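Local coordinates for structural protein ORF131 (Acidianus two-tailed virus, PDB 3FAJ) that is a structural protein of the virion and may bind DNA, at residues A[39-42]-A[46-49]; A[58-63]-A[70-75]. All blocks are in the same frame, centred on the assembly; numbering follows the deposited sequence. Where two conformers were deposited one is given.

Interaction 1 (A[39-42]-A[46-49]); sequences LDMF and QLGY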
loop_
_atom_site.group_PDB
_atom_site.type_symbol
_atom_site.label_atom_id
_atom_site.label_comp_id
_atom_site.label_asym_id
_atom_site.label_seq_id
_atom_site.Cartn_x
_atom_site.Cartn_y
_atom_site.Cartn_z
ATOM N N LEU A 39 -4.415 -2.675 -0.140
ATOM C CA LEU A 39 -3.512 -3.732 -0.662
ATOM C C LEU A 39 -4.250 -5.069 -0.875
ATOM O O LEU A 39 -4.022 -5.761 -1.884
ATOM C CB LEU A 39 -2.289 -3.912 0.230
ATOM C CG LEU A 39 -1.367 -2.681 0.232
ATOM C CD1 LEU A 39 -0.275 -2.907 1.276
ATOM C CD2 LEU A 39 -0.773 -2.411 -1.173
ATOM N N ASP A 40 -5.124 -5.433 0.053
ATOM C CA ASP A 40 -5.933 -6.650 -0.115
ATOM C C ASP A 40 -6.830 -6.573 -1.360
ATOM O O ASP A 40 -7.006 -7.563 -2.085
ATOM C CB ASP A 40 -6.768 -6.915 1.145
ATOM C CG ASP A 40 -5.934 -7.414 2.318
ATOM O OD1 ASP A 40 -4.768 -7.839 2.124
ATOM O OD2 ASP A 40 -6.469 -7.387 3.449
ATOM N N MET A 41 -7.424 -5.403 -1.600
ATOM C CA MET A 41 -8.270 -5.189 -2.802
ATOM C C MET A 41 -7.423 -5.250 -4.080
ATOM O O MET A 41 -7.857 -5.801 -5.108
ATOM C CB MET A 41 -8.974 -3.845 -2.700
ATOM C CG MET A 41 -9.981 -3.793 -1.570
ATOM S SD MET A 41 -10.834 -2.206 -1.594
ATOM C CE MET A 41 -9.596 -1.013 -1.352
ATOM N N PHE A 42 -6.223 -4.682 -4.016
ATOM C CA PHE A 42 -5.261 -4.742 -5.121
ATOM C C PHE A 42 -4.978 -6.207 -5.479
ATOM O O PHE A 42 -5.049 -6.602 -6.655
ATOM C CB PHE A 42 -3.969 -4.007 -4.711
ATOM C CG PHE A 42 -2.767 -4.374 -5.532
ATOM C CD1 PHE A 42 -2.653 -3.954 -6.863
ATOM C CD2 PHE A 42 -1.738 -5.136 -4.963
ATOM C CE1 PHE A 42 -1.516 -4.298 -7.634
ATOM C CE2 PHE A 42 -0.598 -5.460 -5.716
ATOM C CZ PHE A 42 -0.491 -5.043 -7.050
ATOM N N GLN A 46 -9.582 -6.298 -7.454
ATOM C CA GLN A 46 -10.732 -5.427 -7.221
ATOM C C GLN A 46 -10.467 -3.987 -7.660
ATOM O O GLN A 46 -11.397 -3.245 -7.983
ATOM C CB GLN A 46 -11.126 -5.429 -5.742
ATOM C CG GLN A 46 -11.673 -6.764 -5.244
ATOM C CD GLN A 46 -11.975 -6.715 -3.755
ATOM O OE1 GLN A 46 -11.376 -5.910 -3.033
ATOM N NE2 GLN A 46 -12.965 -7.535 -3.309
ATOM N N LEU A 47 -9.194 -3.601 -7.658
ATOM C CA LEU A 47 -8.734 -2.245 -7.959
ATOM C C LEU A 47 -8.048 -2.202 -9.304
ATOM O O LEU A 47 -7.563 -3.216 -9.812
ATOM C CB LEU A 47 -7.741 -1.791 -6.900
ATOM C CG LEU A 47 -8.227 -1.010 -5.690
ATOM C CD1 LEU A 47 -9.645 -1.339 -5.215
ATOM C CD2 LEU A 47 -7.164 -1.123 -4.592
ATOM N N GLY A 48 -8.012 -1.025 -9.892
ATOM C CA GLY A 48 -7.327 -0.862 -11.149
ATOM C C GLY A 48 -6.128 0.036 -10.947
ATOM O O GLY A 48 -5.788 0.408 -9.810
ATOM N N TYR A 49 -5.469 0.345 -12.056
ATOM C CA TYR A 49 -4.354 1.271 -12.052
ATOM C C TYR A 49 -4.781 2.440 -12.911
ATOM O O TYR A 49 -5.327 2.232 -13.996
ATOM C CB TYR A 49 -3.087 0.624 -12.619
ATOM C CG TYR A 49 -1.867 1.518 -12.560
ATOM C CD1 TYR A 49 -1.116 1.629 -11.383
ATOM C CD2 TYR A 49 -1.467 2.260 -13.678
ATOM C CE1 TYR A 49 0.013 2.461 -11.328
ATOM C CE2 TYR A 49 -0.334 3.093 -13.622
ATOM C CZ TYR A 49 0.398 3.174 -12.434
ATOM O OH TYR A 49 1.506 4.001 -12.356
HETATM O O HOH W 1 -6.419 -4.984 -8.284
#
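M41 at the C-terminal end of helix 31-43 meets Q46 and L47 of the chain that leaves it, in a local turn contact made of one backbone bond, one water bridge and a small apolar patch. The amide of Q46 donates to the carbonyl of M41, with Q46 N to M41 O at 3.0 Å. This bond closes the turn, although its N-H...O angle of 144° shows that it is not straight. A water then links the two backbones one residue further on. It donates to both carbonyls, at 2.7 Å from F42 O and 2.6 Å from L47 O.

The M41 side chain touches both Q46 and L47. The Q46 chain runs extended beyond its CG and crosses it at about a right angle. Its amide oxygen comes close to the M41 methylenes. Q46 OE1 is modelled 2.9 Å from M41 CG, a distance too short to read anything into. L47 packs from the helix-facing side of the loop. Its CD1 lies 3.6 Å from M41 CB, and its CD2 sits 3.7 Å from F42 N. The M41 chain bends at its last torsion (chi3 -61°), which brings the CE methyl round to both L47 methyls.

The CB of F42 points away from the loop, and its ring packs against V52, I82 and Y115; L47 touches V52 too, so one residue of helix 51-66 meets both segments. D40 forms a salt bridge with K119 of helix 113-123. Beyond the turn, Y49 pairs by backbone bonds with Q99 in a two-stranded antiparallel sheet. The arrangement is that of a helix-to-strand connection in a small helical protein, with the chain folded back over the last turn of the helix.

Interaction 2 (A[58-63]-A[70-75]); sequences GEEANA and RTKEAI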
loop_
_atom_site.group_PDB
_atom_site.type_symbol
_atom_site.label_atom_id
_atom_site.label_comp_id
_atom_site.label_asym_id
_atom_site.label_seq_id
_atom_site.Cartn_x
_atom_site.Cartn_y
_atom_site.Cartn_z
ATOM N N GLY A 58 -2.847 8.584 -0.947
ATOM C CA GLY A 58 -3.741 9.285 -0.007
ATOM C C GLY A 58 -3.456 8.864 1.431
ATOM O O GLY A 58 -3.401 9.708 2.334
ATOM N N GLU A 59 -3.283 7.492 1.609
ATOM C CA GLU A 59 -2.933 7.058 2.977
ATOM C C GLU A 59 -1.544 7.563 3.340
ATOM O O GLU A 59 -1.281 7.959 4.489
ATOM C CB GLU A 59 -2.994 5.533 3.108
ATOM C CG GLU A 59 -4.398 4.913 2.936
ATOM C CD GLU A 59 -5.436 5.438 3.913
ATOM O OE1 GLU A 59 -5.123 5.646 5.107
ATOM O OE2 GLU A 59 -6.583 5.678 3.463
ATOM N N GLU A 60 -0.662 7.439 2.477
ATOM C CA GLU A 60 0.686 7.952 2.706
ATOM C C GLU A 60 0.649 9.437 3.097
ATOM O O GLU A 60 1.339 9.863 4.034
ATOM C CB GLU A 60 1.516 7.757 1.426
ATOM C CG GLU A 60 2.948 8.173 1.529
ATOM C CD GLU A 60 3.691 7.899 0.241
ATOM O OE1 GLU A 60 3.053 7.417 -0.732
ATOM O OE2 GLU A 60 4.900 8.214 0.214
ATOM N N ALA A 61 -0.113 10.286 2.496
ATOM C CA ALA A 61 -0.230 11.694 2.876
ATOM C C ALA A 61 -0.844 11.827 4.263
ATOM O O ALA A 61 -0.419 12.677 5.041
ATOM C CB ALA A 61 -1.062 12.475 1.850
ATOM N N ASN A 62 -1.856 11.007 4.557
ATOM C CA ASN A 62 -2.491 11.030 5.886
ATOM C C ASN A 62 -1.437 10.708 6.965
ATOM O O ASN A 62 -1.353 11.396 8.000
ATOM C CB ASN A 62 -3.592 9.973 5.975
ATOM C CG ASN A 62 -4.852 10.339 5.212
ATOM O OD1 ASN A 62 -5.164 11.510 4.993
ATOM N ND2 ASN A 62 -5.608 9.312 4.829
ATOM N N ALA A 63 -0.652 9.663 6.706
ATOM C CA ALA A 63 0.447 9.243 7.590
ATOM C C ALA A 63 1.468 10.370 7.780
ATOM O O ALA A 63 1.852 10.660 8.901
ATOM C CB ALA A 63 1.124 7.947 7.048
ATOM N N ARG A 70 7.186 6.001 9.678
ATOM C CA ARG A 70 7.536 4.664 9.173
ATOM C C ARG A 70 6.424 4.113 8.280
ATOM O O ARG A 70 6.690 3.455 7.251
ATOM C CB ARG A 70 7.842 3.707 10.329
ATOM C CG ARG A 70 9.030 4.133 11.182
ATOM C CD ARG A 70 9.406 3.024 12.155
ATOM N NE ARG A 70 10.535 3.365 13.025
ATOM C CZ ARG A 70 11.810 3.383 12.644
ATOM N NH1 ARG A 70 12.132 3.111 11.381
ATOM N NH2 ARG A 70 12.764 3.683 13.525
ATOM N N THR A 71 5.177 4.407 8.661
ATOM C CA THR A 71 4.004 4.037 7.874
ATOM C C THR A 71 4.030 4.731 6.503
ATOM O O THR A 71 3.819 4.087 5.454
ATOM C CB THR A 71 2.692 4.397 8.651
ATOM O OG1 THR A 71 2.576 3.521 9.787
ATOM C CG2 THR A 71 1.454 4.233 7.744
ATOM N N LYS A 72 4.318 6.027 6.517
ATOM C CA LYS A 72 4.484 6.803 5.281
ATOM C C LYS A 72 5.511 6.113 4.397
ATOM O O LYS A 72 5.266 5.892 3.197
ATOM C CB LYS A 72 4.920 8.229 5.618
ATOM C CG LYS A 72 5.325 9.096 4.419
ATOM C CD LYS A 72 6.038 10.362 4.891
ATOM C CE LYS A 72 7.521 10.104 5.296
ATOM N NZ LYS A 72 8.174 11.389 5.731
ATOM N N GLU A 73 6.664 5.773 4.978
ATOM C CA GLU A 73 7.756 5.202 4.174
ATOM C C GLU A 73 7.414 3.816 3.631
ATOM O O GLU A 73 7.745 3.506 2.472
ATOM C CB GLU A 73 9.045 5.186 4.983
ATOM C CG GLU A 73 9.555 6.629 5.258
ATOM C CD GLU A 73 10.728 6.690 6.219
ATOM O OE1 GLU A 73 10.949 5.722 6.982
ATOM O OE2 GLU A 73 11.427 7.728 6.212
ATOM N N ALA A 74 6.723 2.996 4.431
ATOM C CA ALA A 74 6.342 1.668 3.946
ATOM C C ALA A 74 5.383 1.760 2.762
ATOM O O ALA A 74 5.559 1.041 1.759
ATOM C CB ALA A 74 5.763 0.778 5.091
ATOM N N ILE A 75 4.397 2.656 2.868
ATOM C CA ILE A 75 3.432 2.858 1.763
ATOM C C ILE A 75 4.184 3.384 0.536
ATOM O O ILE A 75 3.967 2.906 -0.575
ATOM C CB ILE A 75 2.261 3.773 2.162
ATOM C CG1 ILE A 75 1.472 3.167 3.343
ATOM C CG2 ILE A 75 1.370 4.023 0.919
ATOM C CD1 ILE A 75 0.553 4.197 4.036
#
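E60 and A63 of helix 51-66 face K72, T71 and I75 of helix 69-86 across a close antiparallel helix pair. The short axes approach to 8.2 Å, at 160° between their directions. E60 and K72 have the nearest CA atoms, 4.7 Å apart.

Apolar contacts make up the inner side. A63 sends its methyl toward the second helix, where A63 CB lies 3.8 Å from T71 CG2 and also rests against the backbone at K72 N. I75 fills the next position along. Its CG2 methyl stands 3.8 Å from E60 CB, while the other branch ends in CD1, 3.9 Å from E59 CB. With CG2 anti to the backbone N and CG1 beside it (chi1 -60°), both branches of I75 meet E60, and CD1 also reaches E59. I75 also touches A35 of helix 31-43.

Aliphatic parts of charged chains form the outer side. E60 stretches out from its helix and passes K72 obliquely, with E60 CG 3.9 Å from K72 CG. The E60 chain also lies over the K72 carbonyl, with E60 CG 3.7 Å from K72 O. The lysine then bends at chi3 (78°), and its end leads away from helix 51-66. E59 turns its carboxylate away as well and packs on Y31 and I38.

Polar groups nearby find partners elsewhere. T71 OG1 is hydrogen-bonded to N131, and N62 OD1 to R65. Mostly methyl and methylene groups make the contact, some of them against backbone N and O atoms. Shape and burial of carbon therefore probably hold the pair. The ends of E59 and K72 lead away from the opposite segment, while the carboxylate of E60 stays near the K72 carbonyl.

Interactions 1 and 2 follow one another along the chain. The turn at 39-42 and 46-49 closes first, and strand 48-49 leads into helix 51-66, which supplies the first half of interaction 2. Their centres are about 17 Å apart, on opposite sides of the chain's centre. The nearest atoms are about 7 Å apart, so the contacts do not touch. Helices 31-43, 51-66 and 69-86 connect them: L39 reaches L56 and I78, and I75 also meets L56. Interaction 1 combines backbone bonds, a water and side-chain packing, whereas interaction 2 rests on side-chain packing. Both belong to the RIP/P131 family region.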